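Long-range contacts in polymeric Immunoglobulin Receptor (Oncorhynchus mykiss, PDB 5F1S), which probably binds polymeric immunoglobulins and carries them across mucosal epithelia, its ectodomain being released as secretory component: residues 119-125 against 206-212; 129-135 against 177-183; 84-90 against 104-110. All coordinates share one frame; numbering follows the deposited sequence.

Interaction 1 of 3, residues 119-125 against 206-212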
# COMPACT_ATOMS: atom_id res chain seq x y z
N SER A 119 -10.82 7.23 2.85
CA SER A 119 -12.18 6.73 2.59
C SER A 119 -13.28 7.68 3.06
O SER A 119 -14.47 7.36 2.90
CB SER A 119 -12.36 5.36 3.26
OG SER A 119 -12.41 5.53 4.66
N MET A 120 -12.93 8.81 3.66
CA MET A 120 -13.86 9.89 3.96
C MET A 120 -13.30 11.15 3.33
O MET A 120 -12.22 11.60 3.73
CB MET A 120 -14.03 10.08 5.46
CG MET A 120 -14.54 11.46 5.95
SD MET A 120 -16.31 11.43 6.13
CE MET A 120 -16.56 13.12 6.66
N VAL A 121 -14.01 11.73 2.39
CA VAL A 121 -13.57 12.95 1.70
C VAL A 121 -14.65 14.01 1.90
O VAL A 121 -15.83 13.75 1.65
CB VAL A 121 -13.32 12.68 0.20
CG1 VAL A 121 -13.02 13.93 -0.55
CG2 VAL A 121 -12.17 11.68 0.02
N SER A 122 -14.27 15.20 2.37
CA SER A 122 -15.25 16.25 2.56
C SER A 122 -14.85 17.51 1.80
O SER A 122 -13.66 17.78 1.56
CB SER A 122 -15.47 16.59 4.03
OG SER A 122 -14.29 17.08 4.58
N GLY A 123 -15.86 18.27 1.42
CA GLY A 123 -15.63 19.56 0.78
C GLY A 123 -16.89 20.40 0.79
O GLY A 123 -18.01 19.89 0.85
N GLU A 124 -16.69 21.70 0.71
CA GLU A 124 -17.80 22.64 0.65
C GLU A 124 -18.54 22.49 -0.65
O GLU A 124 -17.94 22.26 -1.70
CB GLU A 124 -17.30 24.08 0.76
CG GLU A 124 -16.78 24.44 2.10
CD GLU A 124 -16.72 25.94 2.31
OE1 GLU A 124 -17.05 26.71 1.36
OE2 GLU A 124 -16.36 26.32 3.45
N GLU A 125 -19.85 22.65 -0.59
CA GLU A 125 -20.66 22.74 -1.78
C GLU A 125 -20.06 23.76 -2.75
O GLU A 125 -19.59 24.83 -2.34
CB GLU A 125 -22.08 23.14 -1.42
CG GLU A 125 -22.98 23.33 -2.57
CD GLU A 125 -24.40 23.37 -2.11
OE1 GLU A 125 -25.05 22.30 -2.03
OE2 GLU A 125 -24.86 24.49 -1.82
N TYR A 206 -16.85 7.53 1.38
CA TYR A 206 -17.89 8.46 1.80
C TYR A 206 -17.53 9.87 1.40
O TYR A 206 -16.40 10.30 1.65
CB TYR A 206 -18.08 8.40 3.33
CG TYR A 206 -19.36 9.11 3.76
CD1 TYR A 206 -19.36 10.46 4.08
CD2 TYR A 206 -20.58 8.42 3.84
CE1 TYR A 206 -20.52 11.12 4.45
CE2 TYR A 206 -21.74 9.08 4.22
CZ TYR A 206 -21.71 10.43 4.54
OH TYR A 206 -22.86 11.10 4.92
N ILE A 207 -18.47 10.58 0.78
CA ILE A 207 -18.31 11.98 0.42
C ILE A 207 -19.23 12.79 1.32
O ILE A 207 -20.45 12.55 1.35
CB ILE A 207 -18.67 12.25 -1.06
CG1 ILE A 207 -17.82 11.38 -2.01
CG2 ILE A 207 -18.50 13.75 -1.40
CD1 ILE A 207 -16.33 11.66 -1.90
N LEU A 208 -18.67 13.75 2.05
CA LEU A 208 -19.48 14.67 2.84
C LEU A 208 -19.39 16.04 2.22
O LEU A 208 -18.31 16.63 2.21
CB LEU A 208 -18.97 14.71 4.28
CG LEU A 208 -19.71 15.70 5.17
CD1 LEU A 208 -21.16 15.33 5.27
CD2 LEU A 208 -19.04 15.70 6.52
N VAL A 209 -20.52 16.57 1.77
CA VAL A 209 -20.57 17.91 1.21
C VAL A 209 -21.07 18.84 2.32
O VAL A 209 -22.15 18.62 2.87
CB VAL A 209 -21.49 17.99 -0.02
CG1 VAL A 209 -21.46 19.39 -0.66
CG2 VAL A 209 -21.06 16.95 -1.07
N THR A 210 -20.30 19.85 2.62
CA THR A 210 -20.65 20.75 3.70
C THR A 210 -21.18 22.04 3.12
O THR A 210 -21.10 22.29 1.92
CB THR A 210 -19.43 20.99 4.57
OG1 THR A 210 -18.43 21.66 3.80
CG2 THR A 210 -18.88 19.65 5.10
N PRO A 211 -21.79 22.89 3.95
CA PRO A 211 -22.45 24.09 3.41
C PRO A 211 -21.45 25.05 2.80
O PRO A 211 -20.32 25.18 3.29
CB PRO A 211 -23.14 24.71 4.64
CG PRO A 211 -23.31 23.56 5.61
CD PRO A 211 -22.13 22.64 5.36
N PRO A 212 -21.85 25.80 1.79
CA PRO A 212 -20.97 26.86 1.28
C PRO A 212 -20.77 27.90 2.38
O PRO A 212 -21.69 28.18 3.16
CB PRO A 212 -21.76 27.42 0.10
CG PRO A 212 -23.17 27.16 0.46
CD PRO A 212 -23.22 25.92 1.27
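M120 and Y206 head a row of five parallel pairs that ends with E124 and T210. This is the A'-to-G pairing of an immunoglobulin V-set domain: the short edge strand 120-124 runs beside the last strand, with 19° between the axes. The backbones are laced by S119, V121, G123 and E125 on one side and Y206, L208 and T210 on the other. The bond from V121 N to Y206 O is 2.9 Å long and nearly straight.

M120 lies alongside Y206, and its chain bends at CG (chi2 94°). The bend sets SD of M120 3.8 Å from CD1 of Y206, an oblique Met-aromatic contact. CE of M120 then reaches on to L208, 3.6 Å from its CD2. On the other face, CB of V121 meets CD1 of I207 at 3.8 Å.

E125 follows the last pair, and its CB points toward the partner strand. CB of E125 is 3.6 Å from T210 O and 3.9 Å from CG1 of V209. CG leaves anti to the backbone N (chi1 177°), and the extended chain takes CD out beside the ring of P212. At the tip, OE2 of E125 touches CD of P212 at 3.8 Å and forms a salt bridge with R188 NH2. E124 lies on the face of M120 and T210. Its OE1 accepts a hydrogen bond from S213 N, while CG of E124 passes 3.7 Å from OG1 of T210.

Interaction 2 of 3, residues 129-135 against 177-183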
# COMPACT_ATOMS: atom_id res chain seq x y z
N VAL A 129 -13.34 18.00 -5.24
CA VAL A 129 -12.55 17.07 -4.45
C VAL A 129 -12.13 15.92 -5.35
O VAL A 129 -12.74 15.66 -6.38
CB VAL A 129 -13.31 16.54 -3.21
CG1 VAL A 129 -13.56 17.68 -2.27
CG2 VAL A 129 -14.62 15.87 -3.60
N THR A 130 -11.06 15.25 -4.93
CA THR A 130 -10.53 14.09 -5.64
C THR A 130 -10.42 12.91 -4.70
O THR A 130 -10.04 13.05 -3.54
CB THR A 130 -9.21 14.37 -6.26
OG1 THR A 130 -8.28 14.68 -5.22
CG2 THR A 130 -9.36 15.52 -7.24
N VAL A 131 -10.80 11.76 -5.22
CA VAL A 131 -10.70 10.47 -4.55
C VAL A 131 -9.63 9.69 -5.28
O VAL A 131 -9.67 9.62 -6.52
CB VAL A 131 -12.04 9.72 -4.61
CG1 VAL A 131 -11.93 8.33 -3.99
CG2 VAL A 131 -13.19 10.52 -3.97
N GLN A 132 -8.70 9.10 -4.55
CA GLN A 132 -7.65 8.32 -5.19
C GLN A 132 -7.86 6.85 -4.86
O GLN A 132 -7.66 6.42 -3.72
CB GLN A 132 -6.25 8.75 -4.77
CG GLN A 132 -5.23 8.07 -5.76
CD GLN A 132 -3.83 8.65 -5.69
OE1 GLN A 132 -3.59 9.67 -5.05
NE2 GLN A 132 -2.90 7.99 -6.37
N CYS A 133 -8.30 6.10 -5.86
CA CYS A 133 -8.55 4.69 -5.72
C CYS A 133 -7.33 3.91 -6.18
O CYS A 133 -6.90 4.06 -7.33
CB CYS A 133 -9.75 4.25 -6.55
SG CYS A 133 -11.24 5.36 -6.60
N LEU A 134 -6.81 3.07 -5.32
CA LEU A 134 -5.64 2.26 -5.62
C LEU A 134 -6.06 0.84 -5.99
O LEU A 134 -7.07 0.34 -5.50
CB LEU A 134 -4.72 2.19 -4.42
CG LEU A 134 -4.42 3.55 -3.78
CD1 LEU A 134 -3.57 3.29 -2.53
CD2 LEU A 134 -3.66 4.43 -4.73
N TYR A 135 -5.28 0.19 -6.86
CA TYR A 135 -5.63 -1.18 -7.19
C TYR A 135 -4.40 -2.03 -7.45
O TYR A 135 -3.33 -1.52 -7.77
CB TYR A 135 -6.56 -1.22 -8.41
CG TYR A 135 -6.01 -0.62 -9.64
CD1 TYR A 135 -5.14 -1.34 -10.46
CD2 TYR A 135 -6.34 0.65 -10.00
CE1 TYR A 135 -4.65 -0.79 -11.62
CE2 TYR A 135 -5.83 1.22 -11.16
CZ TYR A 135 -5.00 0.48 -11.97
OH TYR A 135 -4.51 1.04 -13.12
N LYS A 177 -1.50 1.59 -11.38
CA LYS A 177 -1.59 1.50 -9.91
C LYS A 177 -2.84 2.15 -9.31
O LYS A 177 -3.18 1.81 -8.18
CB LYS A 177 -0.39 2.20 -9.22
CG LYS A 177 0.98 1.74 -9.56
CD LYS A 177 2.00 2.38 -8.60
CE LYS A 177 1.99 3.92 -8.62
NZ LYS A 177 3.11 4.47 -7.76
N ALA A 178 -3.44 3.16 -9.95
CA ALA A 178 -4.41 4.00 -9.27
C ALA A 178 -5.26 4.68 -10.30
O ALA A 178 -4.80 4.96 -11.42
CB ALA A 178 -3.75 5.08 -8.40
N PHE A 179 -6.50 4.98 -9.92
CA PHE A 179 -7.31 5.89 -10.72
C PHE A 179 -7.90 6.94 -9.81
O PHE A 179 -8.19 6.65 -8.65
CB PHE A 179 -8.40 5.12 -11.54
CG PHE A 179 -9.44 4.34 -10.74
CD1 PHE A 179 -10.70 4.87 -10.49
CD2 PHE A 179 -9.21 3.04 -10.36
CE1 PHE A 179 -11.67 4.15 -9.83
CE2 PHE A 179 -10.18 2.30 -9.70
CZ PHE A 179 -11.42 2.85 -9.44
N THR A 180 -7.94 8.17 -10.28
CA THR A 180 -8.46 9.29 -9.50
C THR A 180 -9.83 9.66 -10.02
O THR A 180 -10.07 9.67 -11.23
CB THR A 180 -7.54 10.51 -9.58
OG1 THR A 180 -7.39 10.89 -10.95
CG2 THR A 180 -6.17 10.16 -9.03
N VAL A 181 -10.73 9.98 -9.10
CA VAL A 181 -12.08 10.40 -9.42
C VAL A 181 -12.17 11.83 -8.93
O VAL A 181 -12.00 12.10 -7.74
CB VAL A 181 -13.16 9.51 -8.76
CG1 VAL A 181 -14.59 9.98 -9.12
CG2 VAL A 181 -13.00 8.05 -9.14
N THR A 182 -12.39 12.77 -9.85
CA THR A 182 -12.53 14.17 -9.48
C THR A 182 -14.00 14.54 -9.56
O THR A 182 -14.61 14.42 -10.63
CB THR A 182 -11.69 15.08 -10.38
OG1 THR A 182 -10.32 14.75 -10.20
CG2 THR A 182 -11.87 16.54 -9.98
N LEU A 183 -14.58 14.93 -8.42
CA LEU A 183 -15.93 15.49 -8.34
C LEU A 183 -15.77 17.00 -8.50
O LEU A 183 -15.21 17.66 -7.63
CB LEU A 183 -16.58 15.12 -7.01
CG LEU A 183 -16.45 13.63 -6.67
CD1 LEU A 183 -17.19 13.29 -5.37
CD2 LEU A 183 -17.00 12.81 -7.72
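This is an antiparallel strand pairing, partly buried, in which C133 meets F179 on the inner face of a sheet. Three hydrogen-bonded pairs, V129 with L183, V131 with V181 and C133 with F179, hold strands 129-135 and 178-183 together. Y135 N adds a bond of 3.0 Å to K177 O, approaching from above the carbonyl plane.

CB of C133 sits almost centrally over the F179 ring, 3.7 Å from its centroid, a CH-pi contact. SG of C133 stands obliquely to the same ring, 3.5 Å from CE1 of F179. That sulfur forms the disulfide to C196, the bond that ties the two sheets of an immunoglobulin V-set domain together; the strands here are B and E.

Y135 has its CG between the backbone N and the carbonyl carbon (chi1 59°), which swings the ring across the start of the partner strand. One ring face lies against K177 C, and CE2 of Y135 is 3.3 Å from A178 N. CD2 of Y135 comes to the edge of the F179 ring, and its OH is hydrogen-bonded to OD1 of D173. With an alanine in place of Y135, D173 would probably lose its hydroxyl partner, and the K177-A178 backbone and the edge of F179 the ring beside them. On the outer face, CG2 of T130 touches OG1 of T182 at 3.2 Å.

Interaction 3 of 3, residues 84-90 against 104-110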
# COMPACT_ATOMS: atom_id res chain seq x y z
N ASP A 84 4.08 -13.97 -1.88
CA ASP A 84 5.08 -13.39 -0.97
C ASP A 84 4.54 -13.12 0.43
O ASP A 84 5.31 -12.80 1.36
CB ASP A 84 5.67 -12.10 -1.58
CG ASP A 84 6.47 -12.35 -2.82
OD1 ASP A 84 7.23 -13.34 -2.82
OD2 ASP A 84 6.38 -11.56 -3.79
N SER A 85 3.24 -13.27 0.65
CA SER A 85 2.66 -13.04 1.97
C SER A 85 3.25 -13.97 3.03
O SER A 85 3.50 -15.14 2.77
CB SER A 85 1.16 -13.29 1.93
OG SER A 85 0.51 -12.40 1.08
N GLY A 86 3.42 -13.45 4.24
CA GLY A 86 3.92 -14.27 5.33
C GLY A 86 4.80 -13.48 6.28
O GLY A 86 4.85 -12.24 6.26
N TRP A 87 5.42 -14.25 7.16
CA TRP A 87 6.26 -13.68 8.19
C TRP A 87 7.69 -13.51 7.68
O TRP A 87 8.22 -14.39 6.99
CB TRP A 87 6.25 -14.58 9.43
CG TRP A 87 4.96 -14.48 10.18
CD1 TRP A 87 3.89 -15.32 10.10
CD2 TRP A 87 4.60 -13.47 11.12
NE1 TRP A 87 2.90 -14.89 10.93
CE2 TRP A 87 3.30 -13.77 11.58
CE3 TRP A 87 5.26 -12.34 11.63
CZ2 TRP A 87 2.63 -12.95 12.50
CZ3 TRP A 87 4.59 -11.54 12.58
CH2 TRP A 87 3.28 -11.85 12.99
N TYR A 88 8.30 -12.39 8.08
CA TYR A 88 9.68 -12.05 7.77
C TYR A 88 10.40 -11.57 9.03
O TYR A 88 9.78 -11.11 10.00
CB TYR A 88 9.72 -10.97 6.71
CG TYR A 88 9.24 -11.41 5.35
CD1 TYR A 88 7.88 -11.48 5.06
CD2 TYR A 88 10.14 -11.79 4.38
CE1 TYR A 88 7.44 -11.86 3.80
CE2 TYR A 88 9.72 -12.20 3.11
CZ TYR A 88 8.36 -12.24 2.84
OH TYR A 88 7.96 -12.63 1.59
N TRP A 89 11.74 -11.69 9.01
CA TRP A 89 12.58 -11.34 10.16
C TRP A 89 13.74 -10.46 9.76
O TRP A 89 14.42 -10.75 8.80
CB TRP A 89 13.18 -12.58 10.84
CG TRP A 89 12.17 -13.54 11.30
CD1 TRP A 89 11.49 -14.44 10.51
CD2 TRP A 89 11.69 -13.71 12.62
NE1 TRP A 89 10.62 -15.16 11.28
CE2 TRP A 89 10.71 -14.72 12.57
CE3 TRP A 89 11.96 -13.10 13.86
CZ2 TRP A 89 10.03 -15.16 13.71
CZ3 TRP A 89 11.26 -13.52 14.97
CH2 TRP A 89 10.31 -14.54 14.88
N CYS A 90 13.90 -9.34 10.47
CA CYS A 90 15.16 -8.60 10.57
C CYS A 90 16.13 -9.42 11.41
O CYS A 90 15.74 -9.86 12.49
CB CYS A 90 14.94 -7.27 11.31
SG CYS A 90 13.79 -6.08 10.70
N ALA A 104 13.79 -9.41 14.80
CA ALA A 104 12.46 -8.84 14.99
C ALA A 104 11.61 -9.32 13.81
O ALA A 104 12.13 -9.44 12.70
CB ALA A 104 12.49 -7.30 15.08
N SER A 105 10.34 -9.64 14.06
CA SER A 105 9.51 -10.16 12.99
C SER A 105 8.45 -9.15 12.57
O SER A 105 8.06 -8.25 13.33
CB SER A 105 8.78 -11.45 13.38
OG SER A 105 8.05 -11.19 14.57
N LEU A 106 7.89 -9.38 11.39
CA LEU A 106 6.65 -8.71 11.03
C LEU A 106 5.99 -9.54 9.95
O LEU A 106 6.64 -10.33 9.26
CB LEU A 106 6.83 -7.28 10.57
CG LEU A 106 7.18 -7.13 9.09
CD1 LEU A 106 7.19 -5.71 8.70
CD2 LEU A 106 8.51 -7.77 8.88
N HIS A 107 4.69 -9.34 9.81
CA HIS A 107 3.92 -10.07 8.83
C HIS A 107 3.61 -9.13 7.69
O HIS A 107 3.28 -7.98 7.91
CB HIS A 107 2.61 -10.63 9.42
CG HIS A 107 1.86 -11.50 8.46
ND1 HIS A 107 0.85 -11.02 7.65
CD2 HIS A 107 2.00 -12.81 8.15
CE1 HIS A 107 0.39 -12.00 6.89
NE2 HIS A 107 1.08 -13.09 7.17
N ILE A 108 3.72 -9.64 6.47
CA ILE A 108 3.38 -8.89 5.26
C ILE A 108 2.24 -9.62 4.57
O ILE A 108 2.36 -10.81 4.25
CB ILE A 108 4.58 -8.75 4.29
CG1 ILE A 108 5.75 -8.08 4.98
CG2 ILE A 108 4.17 -8.00 3.06
CD1 ILE A 108 7.09 -7.99 4.10
N ASN A 109 1.12 -8.93 4.38
CA ASN A 109 -0.05 -9.51 3.72
C ASN A 109 -0.19 -8.82 2.38
O ASN A 109 -0.44 -7.61 2.34
CB ASN A 109 -1.30 -9.32 4.58
CG ASN A 109 -2.52 -10.02 4.00
OD1 ASN A 109 -2.38 -11.03 3.29
ND2 ASN A 109 -3.70 -9.49 4.29
N VAL A 110 -0.00 -9.56 1.29
CA VAL A 110 -0.05 -8.99 -0.04
C VAL A 110 -1.44 -9.28 -0.60
O VAL A 110 -1.82 -10.44 -0.76
CB VAL A 110 1.03 -9.57 -0.96
CG1 VAL A 110 1.00 -8.85 -2.31
CG2 VAL A 110 2.38 -9.39 -0.35
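G86, Y88 and C90 form hydrogen-bonded antiparallel pairs with I108, L106 and A104, and the two strand axes lie at 152°. Beyond them S85 continues the ladder with its side chain: OG of S85 accepts a hydrogen bond from V110 N at 2.9 Å and is also bonded to K82 O. G86 has backbone angles at which a CB would press on the preceding carbonyl, a strain that a glycine avoids.

On one face W87 and H107 cross at about a right angle. CB of H107 stands squarely over the six-membered ring of W87, 3.6 Å from its centroid. The imidazole then turns its edge to the five-membered ring, a T-shaped pair with planes at 67°. W89 takes CB of S105 over its six-membered ring in a similar way, 3.5 Å from the centroid, while its NE1 is hydrogen-bonded to G36 O.

The other face looks into the domain. CD1 of Y88 meets CD1 of I108 at 3.7 Å, and C90 is disulfide-bonded to C20. The hydroxyl of Y88 donates to D84 O over 2.7 Å, on a lone pair. This bond back to the fourth residue before it makes a tyrosine corner, part of the Asp-x-Gly-x-Tyr-x-Cys signature that leads into strand F of V-set domains, here paired with strand G.

Interactions 1 and 2 belong to the second V-set domain and interaction 3 to the first. Interactions 1 and 2 lie in facing sheets of one sandwich, with centres 15 Å apart. They touch directly: CG1 of V121 is 3.7 Å from CB of V129, and CD1 of I207 is 3.9 Å from CG2 of V131. Strand 120-124 leads straight on to strand 129-135. Interaction 3 is remote, its centre about 37 Å from that of interaction 1 and 29 Å from that of interaction 2. The nearest atoms of interactions 2 and 3 are about 10 Å apart. At its Y135-K177 end, interaction 2 is hydrogen-bonded to R14 of the first domain.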